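Local coordinates for protein glycosyl hydrolase family 88 (PDB 3WIW) that hydrolyses unsaturated glucuronyl saccharides with specificity for heparin, using the alpha6/alpha6-barrel of a glycosyl hydrolase of family 88, at residues Y217-Y222 with Q231-Q236; Q236-E241 with P290-D295; W250-Y255 with E272-F277. All coordinates share one frame; numbering follows the deposited sequence. Where two conformers were deposited one is given.

Contact 1: residues Y217-Y222 with Q231-Q236; sequences YHVISY and QRETHQ
A beta hairpin of strands 219-222 and 229-233 makes this contact, and strand 170-172 completes the antiparallel sheet on the far side of 219-222. Backbone bonds set the register. Val219 and Glu233 form a hydrogen-bonded pair: Val219 N reaches Glu233 O at 2.8 Å, nearly along the C=O axis, and Glu233 N returns the bond to Val219 O. At the Ser221-Gln231 pair Ser221 N still donates firmly to Gln231 O, though from above the carbonyl plane; only the return bond, Gln231 N to Ser221 O, is weak at 3.3 Å.

Arg232 supplies the aliphatic packing on one face of the hairpin. Its CB sits over one face of the Tyr217 ring, 3.7 Å from the centroid, as a CH-pi contact, and its CD continues toward CZ and OH of that ring. Ile220 runs alongside the arginine, its CD1 3.7 Å from Arg232 CG. A serine in place of Tyr217 would take away the ring over Arg232 CB and the cation-pi partner of Arg211, and would probably leave the aliphatic stem of Arg232 less firmly placed.

Past the strands the polar side chains gather by the predicted substrate site, which includes Thr234. His218 holds CG anti to the backbone N (chi1 -165°), and His235 turns its edge toward the face of that imidazole in an offset edge-to-face pair, planes 64° apart. His218 NE2 hydrogen-bonds Asp174, the predicted proton donor, so the histidine is placed as a second-shell residue that may influence the ionisation of that acid. A water joins NE2, weakly, to Gln236 OE1. On the other ring nitrogen, His218 ND1 accepts from Gln236 N at 2.9 Å, the donor lying nearly in the imidazole plane.

Contact 2: residues Q236-E241 with P290-D295; sequences QGLTNE and PLWDFD
Leu238 and Trp292 cross at about a right angle, the leucine CD1 meeting the benzo side of the indole at CZ2, 3.8 Å away. The tryptophan is swung there by its first torsion, which puts CG in the crowded position between the backbone N and the carbonyl carbon (chi1 71°). Its six-membered ring extends to the backbone of 236-238: Gln236 O lies at the ring edge, in plane, 3.6 Å from Trp292 CZ3, while Leu238 N comes in obliquely near CH2. The other branch of the leucine, CD2, rests on the main chain of Asp295.

Asp293 points its carboxylate at the same loop. Leu238 N donates to Asp293 OD2 at 2.8 Å in an almost perfectly straight bond (179°), although it meets the oxygen from above the carboxylate plane. OD2 is also hydrogen-bonded to Ser242 OG, so this oxygen of the buried aspartate has two partners. The other oxygen closes an Asx turn, Asp293 OD1 taking the N-H of Asp295 on its anti lone pair at 2.9 Å. One aspartate thus shapes its own loop, between helices 265-279 and 306-322, and joins it to the loop that leads from strand 229-233 into helix 245-262. Gly237 suits the close approach, its CA lying 3.5 Å from Asp293 OD2, where a side chain would be tight.

At the more exposed end the loops part. Asp295, with CG anti to its carbonyl carbon, brings OD2 within 2.8 Å of the oxygen of a water that donates to Asp295 OD2 and to Glu241 O, bridging the two loops.

Contact 3: residues W250-Y255 with E272-F277; sequences WGLYGY and EHIAAF
Ile274 is the centre of the tight part of this antiparallel helix pair, whose short axes approach to 9.1 Å at a signed crossing angle of -152°. Its two branches divide the work. CG2, anti to the backbone N, presses on Leu252 CB at 3.8 Å, while CG1 leaves beside that N (chi1 -65°) and carries CD1 to the backbone of Gly251, 3.8 Å from Gly251 O. The glycine brings no side chain of its own to the spot where CD1 settles. Tyr255 crosses the isoleucine at about a right angle, its CD2 touching CD1; its hydroxyl is held by Ala202 O. Leu252, with CG anti to the backbone N, extends CD1 to Ala275 CB at 3.9 Å, next to the isoleucine contact.

No hydrogen bond links the two segments, and everything that touches is buried and mainly apolar. The rest of 272-277 is looser: His273 and Ala276 make no contact with 250-255, and the exposed His273 stacks on Tyr214.

Both segments belong to consecutive helices, 245-262 and 265-279, of the alpha6/alpha6-barrel. Leu252 also packs on helix 306-322 and Tyr255 on helices 175-188 and 192-208, while Trp250, a predicted substrate-binding residue, turns from the pair toward Val311 and Met177 of helices 306-322 and 175-188.

Overall arrangement
From the N terminus, contact 1 closes first, folding 217-222 onto 231-236 across the loop of a beta hairpin. Its last residue, Gln236, also opens contact 2, so the two follow in series, and they touch directly where Asn240 OD1 meets Thr234 N. Contact 2 then spans a long excursion to 290-295, and within it lies contact 3, the pairing of helices 245-262 and 265-279. No contacts cross. Contacts 1 and 2 thus join the small sheet and the loops near the predicted substrate site, whereas contact 3 belongs to the helical barrel, its nearest atoms about 5 Å from those of contact 2 and about 6 Å from those of contact 1.

Contact 1: residues Y217-Y222 with Q231-Q236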
loop_
_atom_site.group_PDB
_atom_site.type_symbol
_atom_site.label_atom_id
_atom_site.label_comp_id
_atom_site.label_asym_id
_atom_site.label_seq_id
_atom_site.Cartn_x
_atom_site.Cartn_y
_atom_site.Cartn_z
ATOM N N TYR A 217 13.107 -10.688 1.168
ATOM C CA TYR A 217 12.421 -11.787 0.492
ATOM C C TYR A 217 10.949 -11.445 0.303
ATOM O O TYR A 217 10.398 -10.551 0.975
ATOM C CB TYR A 217 12.463 -13.052 1.372
ATOM C CG TYR A 217 13.844 -13.645 1.528
ATOM C CD1 TYR A 217 14.383 -14.455 0.530
ATOM C CD2 TYR A 217 14.617 -13.397 2.661
ATOM C CE1 TYR A 217 15.635 -14.992 0.650
ATOM C CE2 TYR A 217 15.875 -13.933 2.799
ATOM C CZ TYR A 217 16.382 -14.732 1.788
ATOM O OH TYR A 217 17.622 -15.279 1.888
ATOM N N HIS A 218 10.271 -12.197 -0.556
ATOM C CA HIS A 218 8.827 -12.043 -0.641
ATOM C C HIS A 218 8.135 -12.906 0.422
ATOM O O HIS A 218 7.366 -12.385 1.236
ATOM C CB HIS A 218 8.314 -12.348 -2.057
ATOM C CG HIS A 218 6.918 -11.865 -2.289
ATOM N ND1 HIS A 218 6.303 -11.894 -3.522
ATOM C CD2 HIS A 218 6.010 -11.345 -1.424
ATOM C CE1 HIS A 218 5.082 -11.405 -3.412
ATOM N NE2 HIS A 218 4.881 -11.068 -2.147
ATOM N N VAL A 219 8.400 -14.218 0.413
ATOM C CA VAL A 219 7.721 -15.178 1.272
ATOM C C VAL A 219 8.696 -15.847 2.215
ATOM O O VAL A 219 9.731 -16.370 1.796
ATOM C CB VAL A 219 7.065 -16.294 0.431
ATOM C CG1 VAL A 219 6.229 -17.245 1.295
ATOM C CG2 VAL A 219 6.194 -15.687 -0.605
ATOM N N ILE A 220 8.361 -15.835 3.493
ATOM C CA ILE A 220 8.989 -16.732 4.457
ATOM C C ILE A 220 7.938 -17.752 4.880
ATOM O O ILE A 220 6.814 -17.390 5.252
ATOM C CB ILE A 220 9.503 -15.957 5.693
ATOM C CG1 ILE A 220 10.503 -14.864 5.262
ATOM C CG2 ILE A 220 10.136 -16.906 6.719
ATOM C CD1 ILE A 220 11.789 -15.389 4.649
ATOM N N SER A 221 8.305 -19.028 4.806
ATOM C CA SER A 221 7.446 -20.103 5.281
ATOM C C SER A 221 7.951 -20.604 6.620
ATOM O O SER A 221 9.149 -20.875 6.785
ATOM C CB SER A 221 7.399 -21.261 4.293
ATOM O OG SER A 221 6.460 -22.217 4.747
ATOM N N TYR A 222 7.035 -20.746 7.573
ATOM C CA TYR A 222 7.392 -21.157 8.925
ATOM C C TYR A 222 6.827 -22.512 9.310
ATOM O O TYR A 222 5.832 -22.970 8.736
ATOM C CB TYR A 222 6.825 -20.134 9.903
ATOM C CG TYR A 222 7.456 -18.759 9.857
ATOM C CD1 TYR A 222 8.578 -18.466 10.634
ATOM C CD2 TYR A 222 6.908 -17.739 9.083
ATOM C CE1 TYR A 222 9.136 -17.191 10.639
ATOM C CE2 TYR A 222 7.479 -16.459 9.063
ATOM C CZ TYR A 222 8.592 -16.197 9.852
ATOM O OH TYR A 222 9.166 -14.936 9.856
ATOM N N GLN A 231 11.440 -22.069 4.707
ATOM C CA GLN A 231 11.821 -21.658 3.359
ATOM C C GLN A 231 11.831 -20.147 3.244
ATOM O O GLN A 231 11.091 -19.458 3.945
ATOM C CB GLN A 231 10.869 -22.240 2.300
ATOM C CG GLN A 231 10.693 -23.760 2.312
ATOM C CD GLN A 231 11.918 -24.514 1.818
ATOM O OE1 GLN A 231 12.831 -23.933 1.234
ATOM N NE2 GLN A 231 11.941 -25.821 2.057
ATOM N N ARG A 232 12.660 -19.650 2.323
ATOM C CA ARG A 232 12.766 -18.217 2.018
ATOM C C ARG A 232 12.713 -18.125 0.502
ATOM O O ARG A 232 13.607 -18.587 -0.196
ATOM C CB ARG A 232 14.073 -17.609 2.545
ATOM C CG ARG A 232 14.382 -17.879 4.007
ATOM C CD ARG A 232 15.798 -17.449 4.382
ATOM N NE ARG A 232 16.045 -17.673 5.800
ATOM C CZ ARG A 232 16.393 -18.839 6.315
ATOM N NH1 ARG A 232 16.582 -18.948 7.623
ATOM N NH2 ARG A 232 16.537 -19.893 5.521
ATOM N N GLU A 233 11.662 -17.525 -0.032
ATOM C CA GLU A 233 11.438 -17.605 -1.470
ATOM C C GLU A 233 10.634 -16.447 -2.025
ATOM O O GLU A 233 10.025 -15.679 -1.284
ATOM C CB GLU A 233 10.750 -18.923 -1.797
ATOM C CG GLU A 233 9.341 -19.015 -1.240
ATOM C CD GLU A 233 8.720 -20.388 -1.423
ATOM O OE1 GLU A 233 7.482 -20.454 -1.628
ATOM O OE2 GLU A 233 9.464 -21.392 -1.345
ATOM N N THR A 234 10.667 -16.288 -3.342
ATOM C CA THR A 234 9.873 -15.245 -3.968
ATOM C C THR A 234 8.460 -15.745 -4.275
ATOM O O THR A 234 8.175 -16.944 -4.274
ATOM C CB THR A 234 10.536 -14.686 -5.236
ATOM O OG1 THR A 234 9.887 -13.447 -5.548
ATOM C CG2 THR A 234 10.409 -15.655 -6.427
ATOM N N HIS A 235 7.577 -14.809 -4.566
ATOM C CA HIS A 235 6.314 -15.133 -5.193
ATOM C C HIS A 235 6.132 -14.248 -6.423
ATOM O O HIS A 235 5.906 -14.758 -7.513
ATOM C CB HIS A 235 5.151 -15.016 -4.204
ATOM C CG HIS A 235 3.845 -15.451 -4.772
ATOM N ND1 HIS A 235 3.572 -16.768 -5.081
ATOM C CD2 HIS A 235 2.728 -14.749 -5.076
ATOM C CE1 HIS A 235 2.343 -16.855 -5.559
ATOM N NE2 HIS A 235 1.815 -15.643 -5.573
ATOM N N GLN A 236 6.283 -12.941 -6.272
ATOM C CA GLN A 236 6.082 -12.029 -7.405
ATOM C C GLN A 236 7.343 -11.320 -7.913
ATOM O O GLN A 236 7.265 -10.480 -8.831
ATOM C CB GLN A 236 4.931 -11.053 -7.117
ATOM C CG GLN A 236 3.595 -11.815 -7.165
ATOM C CD GLN A 236 2.401 -11.058 -6.684
ATOM O OE1 GLN A 236 2.503 -10.242 -5.798
ATOM N NE2 GLN A 236 1.239 -11.361 -7.249
HETATM O O HOH W 1 2.256 -10.320 -3.062
#

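Contact 2: residues Q236-E241 with P290-D295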
loop_
_atom_site.group_PDB
_atom_site.type_symbol
_atom_site.label_atom_id
_atom_site.label_comp_id
_atom_site.label_asym_id
_atom_site.label_seq_id
_atom_site.Cartn_x
_atom_site.Cartn_y
_atom_site.Cartn_z
ATOM N N GLN A 236 6.283 -12.941 -6.272
ATOM C CA GLN A 236 6.082 -12.029 -7.405
ATOM C C GLN A 236 7.343 -11.320 -7.913
ATOM O O GLN A 236 7.265 -10.480 -8.831
ATOM C CB GLN A 236 4.931 -11.053 -7.117
ATOM C CG GLN A 236 3.595 -11.815 -7.165
ATOM C CD GLN A 236 2.401 -11.058 -6.684
ATOM O OE1 GLN A 236 2.503 -10.242 -5.798
ATOM N NE2 GLN A 236 1.239 -11.361 -7.249
ATOM N N GLY A 237 8.503 -11.687 -7.370
ATOM C CA GLY A 237 9.762 -11.158 -7.866
ATOM C C GLY A 237 10.448 -12.043 -8.885
ATOM O O GLY A 237 9.946 -13.095 -9.276
ATOM N N LEU A 238 11.620 -11.603 -9.316
ATOM C CA LEU A 238 12.393 -12.324 -10.301
ATOM C C LEU A 238 12.885 -13.702 -9.847
ATOM O O LEU A 238 12.771 -14.682 -10.600
ATOM C CB LEU A 238 13.588 -11.461 -10.695
ATOM C CG LEU A 238 14.430 -11.953 -11.866
ATOM C CD1 LEU A 238 13.689 -11.714 -13.187
ATOM C CD2 LEU A 238 15.787 -11.239 -11.888
ATOM N N THR A 239 13.453 -13.784 -8.642
ATOM C CA THR A 239 13.989 -15.047 -8.112
ATOM C C THR A 239 13.866 -15.049 -6.594
ATOM O O THR A 239 13.621 -14.010 -5.978
ATOM C CB THR A 239 15.496 -15.243 -8.405
ATOM O OG1 THR A 239 16.253 -14.359 -7.570
ATOM C CG2 THR A 239 15.871 -15.004 -9.881
ATOM N N ASN A 240 14.120 -16.198 -5.983
ATOM C CA ASN A 240 14.146 -16.263 -4.523
ATOM C C ASN A 240 15.096 -15.258 -3.875
ATOM O O ASN A 240 14.852 -14.793 -2.743
ATOM C CB ASN A 240 14.492 -17.676 -4.033
ATOM C CG ASN A 240 13.404 -18.685 -4.340
ATOM O OD1 ASN A 240 12.243 -18.326 -4.552
ATOM N ND2 ASN A 240 13.775 -19.953 -4.370
ATOM N N GLU A 241 16.179 -14.945 -4.582
ATOM C CA GLU A 241 17.237 -14.065 -4.081
ATOM C C GLU A 241 17.010 -12.595 -4.375
ATOM O O GLU A 241 17.777 -11.751 -3.920
ATOM C CB GLU A 241 18.582 -14.443 -4.714
ATOM C CG GLU A 241 19.134 -15.812 -4.319
ATOM C CD GLU A 241 18.409 -16.979 -4.976
ATOM O OE1 GLU A 241 18.079 -16.898 -6.189
ATOM O OE2 GLU A 241 18.153 -17.975 -4.256
ATOM N N PRO A 290 11.012 2.818 -9.678
ATOM C CA PRO A 290 11.809 1.578 -9.726
ATOM C C PRO A 290 11.495 0.647 -10.890
ATOM O O PRO A 290 10.371 0.604 -11.390
ATOM C CB PRO A 290 11.440 0.867 -8.405
ATOM C CG PRO A 290 11.016 1.992 -7.492
ATOM C CD PRO A 290 10.295 2.966 -8.394
ATOM N N LEU A 291 12.506 -0.099 -11.328
ATOM C CA LEU A 291 12.253 -1.296 -12.128
ATOM C C LEU A 291 11.353 -2.239 -11.337
ATOM O O LEU A 291 11.348 -2.223 -10.112
ATOM C CB LEU A 291 13.575 -1.985 -12.403
ATOM C CG LEU A 291 14.703 -1.089 -12.934
ATOM C CD1 LEU A 291 15.978 -1.940 -13.149
ATOM C CD2 LEU A 291 14.268 -0.319 -14.187
ATOM N N TRP A 292 10.617 -3.109 -12.016
ATOM C CA TRP A 292 9.673 -3.938 -11.281
ATOM C C TRP A 292 10.382 -4.862 -10.271
ATOM O O TRP A 292 9.814 -5.231 -9.239
ATOM C CB TRP A 292 8.797 -4.733 -12.259
ATOM C CG TRP A 292 9.565 -5.804 -12.955
ATOM C CD1 TRP A 292 10.363 -5.657 -14.071
ATOM C CD2 TRP A 292 9.660 -7.176 -12.577
ATOM N NE1 TRP A 292 10.963 -6.870 -14.378
ATOM C CE2 TRP A 292 10.540 -7.816 -13.474
ATOM C CE3 TRP A 292 9.091 -7.929 -11.540
ATOM C CZ2 TRP A 292 10.834 -9.192 -13.382
ATOM C CZ3 TRP A 292 9.386 -9.295 -11.447
ATOM C CH2 TRP A 292 10.258 -9.901 -12.357
ATOM N N ASP A 293 11.630 -5.223 -10.557
ATOM C CA ASP A 293 12.487 -5.944 -9.631
ATOM C C ASP A 293 13.868 -5.315 -9.768
ATOM O O ASP A 293 14.362 -5.103 -10.891
ATOM C CB ASP A 293 12.511 -7.448 -9.952
ATOM C CG ASP A 293 13.255 -8.276 -8.902
ATOM O OD1 ASP A 293 14.483 -8.081 -8.713
ATOM O OD2 ASP A 293 12.621 -9.154 -8.258
ATOM N N PHE A 294 14.501 -4.999 -8.636
ATOM C CA PHE A 294 15.776 -4.287 -8.659
ATOM C C PHE A 294 16.917 -5.103 -9.269
ATOM O O PHE A 294 17.950 -4.533 -9.626
ATOM C CB PHE A 294 16.201 -3.871 -7.243
ATOM C CG PHE A 294 15.468 -2.653 -6.699
ATOM C CD1 PHE A 294 14.202 -2.735 -6.134
ATOM C CD2 PHE A 294 16.084 -1.409 -6.724
ATOM C CE1 PHE A 294 13.567 -1.597 -5.631
ATOM C CE2 PHE A 294 15.449 -0.269 -6.226
ATOM C CZ PHE A 294 14.184 -0.370 -5.684
ATOM N N ASP A 295 16.737 -6.424 -9.398
ATOM C CA ASP A 295 17.840 -7.298 -9.797
ATOM C C ASP A 295 17.822 -7.743 -11.249
ATOM O O ASP A 295 18.650 -8.562 -11.656
ATOM C CB ASP A 295 17.970 -8.475 -8.835
ATOM C CG ASP A 295 18.332 -8.015 -7.441
ATOM O OD1 ASP A 295 19.035 -6.999 -7.296
ATOM O OD2 ASP A 295 17.884 -8.622 -6.480
HETATM O O HOH W 2 18.108 -8.920 -3.735
#

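Contact 3: residues W250-Y255 with E272-F277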
loop_
_atom_site.group_PDB
_atom_site.type_symbol
_atom_site.label_atom_id
_atom_site.label_comp_id
_atom_site.label_asym_id
_atom_site.label_seq_id
_atom_site.Cartn_x
_atom_site.Cartn_y
_atom_site.Cartn_z
ATOM N N TRP A 250 6.811 -2.171 0.336
ATOM C CA TRP A 250 5.958 -2.573 1.470
ATOM C C TRP A 250 6.789 -2.660 2.749
ATOM O O TRP A 250 6.307 -2.317 3.823
ATOM C CB TRP A 250 5.356 -3.938 1.231
ATOM C CG TRP A 250 4.352 -4.134 0.131
ATOM C CD1 TRP A 250 4.226 -5.294 -0.605
ATOM C CD2 TRP A 250 3.259 -3.279 -0.287
ATOM N NE1 TRP A 250 3.180 -5.192 -1.480
ATOM C CE2 TRP A 250 2.550 -3.981 -1.293
ATOM C CE3 TRP A 250 2.829 -1.981 0.059
ATOM C CZ2 TRP A 250 1.400 -3.461 -1.926
ATOM C CZ3 TRP A 250 1.684 -1.452 -0.586
ATOM C CH2 TRP A 250 0.993 -2.199 -1.575
ATOM N N GLY A 251 8.037 -3.139 2.661
ATOM C CA GLY A 251 8.923 -3.186 3.816
ATOM C C GLY A 251 9.222 -1.799 4.360
ATOM O O GLY A 251 9.078 -1.559 5.566
ATOM N N LEU A 252 9.640 -0.889 3.481
ATOM C CA LEU A 252 9.928 0.479 3.906
ATOM C C LEU A 252 8.707 1.095 4.605
ATOM O O LEU A 252 8.805 1.660 5.705
ATOM C CB LEU A 252 10.316 1.330 2.701
ATOM C CG LEU A 252 10.557 2.803 3.011
ATOM C CD1 LEU A 252 11.714 3.005 4.006
ATOM C CD2 LEU A 252 10.800 3.586 1.711
ATOM N N TYR A 253 7.562 1.009 3.939
ATOM C CA TYR A 253 6.339 1.571 4.475
ATOM C C TYR A 253 5.966 0.882 5.796
ATOM O O TYR A 253 5.582 1.550 6.757
ATOM C CB TYR A 253 5.243 1.407 3.445
ATOM C CG TYR A 253 3.979 2.199 3.656
ATOM C CD1 TYR A 253 3.118 1.917 4.724
ATOM C CD2 TYR A 253 3.608 3.205 2.762
ATOM C CE1 TYR A 253 1.915 2.597 4.884
ATOM C CE2 TYR A 253 2.415 3.900 2.919
ATOM C CZ TYR A 253 1.567 3.580 3.976
ATOM O OH TYR A 253 0.364 4.234 4.112
ATOM N N GLY A 254 6.054 -0.451 5.822
ATOM C CA GLY A 254 5.670 -1.245 6.982
ATOM C C GLY A 254 6.409 -0.775 8.234
ATOM O O GLY A 254 5.800 -0.693 9.312
ATOM N N TYR A 255 7.704 -0.471 8.114
ATOM C CA TYR A 255 8.498 -0.076 9.292
ATOM C C TYR A 255 8.326 1.396 9.632
ATOM O O TYR A 255 8.348 1.744 10.808
ATOM C CB TYR A 255 9.978 -0.538 9.195
ATOM C CG TYR A 255 9.972 -2.029 9.364
ATOM C CD1 TYR A 255 9.785 -2.577 10.629
ATOM C CD2 TYR A 255 9.988 -2.888 8.267
ATOM C CE1 TYR A 255 9.685 -3.939 10.818
ATOM C CE2 TYR A 255 9.876 -4.254 8.440
ATOM C CZ TYR A 255 9.708 -4.772 9.719
ATOM O OH TYR A 255 9.576 -6.127 9.865
ATOM N N GLU A 272 15.210 3.286 8.151
ATOM C CA GLU A 272 16.291 4.052 7.552
ATOM C C GLU A 272 17.269 3.160 6.796
ATOM O O GLU A 272 17.777 3.567 5.751
ATOM C CB GLU A 272 17.014 4.919 8.592
ATOM C CG GLU A 272 16.142 6.052 9.117
ATOM C CD GLU A 272 16.969 7.186 9.688
ATOM O OE1 GLU A 272 17.097 7.237 10.929
ATOM O OE2 GLU A 272 17.502 8.012 8.892
ATOM N N HIS A 273 17.530 1.959 7.313
ATOM C CA HIS A 273 18.399 1.012 6.590
ATOM C C HIS A 273 17.770 0.598 5.260
ATOM O O HIS A 273 18.446 0.572 4.221
ATOM C CB HIS A 273 18.718 -0.240 7.421
ATOM C CG HIS A 273 19.601 0.015 8.603
ATOM N ND1 HIS A 273 20.809 0.673 8.503
ATOM C CD2 HIS A 273 19.469 -0.329 9.910
ATOM C CE1 HIS A 273 21.371 0.742 9.695
ATOM N NE2 HIS A 273 20.577 0.142 10.566
ATOM N N ILE A 274 16.476 0.301 5.278
ATOM C CA ILE A 274 15.762 -0.022 4.053
ATOM C C ILE A 274 15.798 1.162 3.078
ATOM O O ILE A 274 16.097 0.993 1.892
ATOM C CB ILE A 274 14.306 -0.436 4.342
ATOM C CG1 ILE A 274 14.260 -1.746 5.142
ATOM C CG2 ILE A 274 13.530 -0.595 3.017
ATOM C CD1 ILE A 274 12.859 -2.027 5.703
ATOM N N ALA A 275 15.572 2.367 3.596
ATOM C CA ALA A 275 15.523 3.552 2.749
ATOM C C ALA A 275 16.852 3.739 2.026
ATOM O O ALA A 275 16.886 4.074 0.841
ATOM C CB ALA A 275 15.191 4.790 3.571
ATOM N N ALA A 276 17.960 3.537 2.728
ATOM C CA ALA A 276 19.277 3.646 2.105
ATOM C C ALA A 276 19.505 2.585 1.029
ATOM O O ALA A 276 20.024 2.897 -0.044
ATOM C CB ALA A 276 20.379 3.598 3.172
ATOM N N PHE A 277 19.119 1.341 1.303
ATOM C CA PHE A 277 19.210 0.281 0.310
ATOM C C PHE A 277 18.463 0.665 -0.976
ATOM O O PHE A 277 18.991 0.504 -2.083
ATOM C CB PHE A 277 18.679 -1.046 0.873
ATOM C CG PHE A 277 18.514 -2.118 -0.179
ATOM C CD1 PHE A 277 19.627 -2.780 -0.717
ATOM C CD2 PHE A 277 17.250 -2.431 -0.673
ATOM C CE1 PHE A 277 19.461 -3.741 -1.718
ATOM C CE2 PHE A 277 17.091 -3.398 -1.675
ATOM C CZ PHE A 277 18.200 -4.043 -2.194
#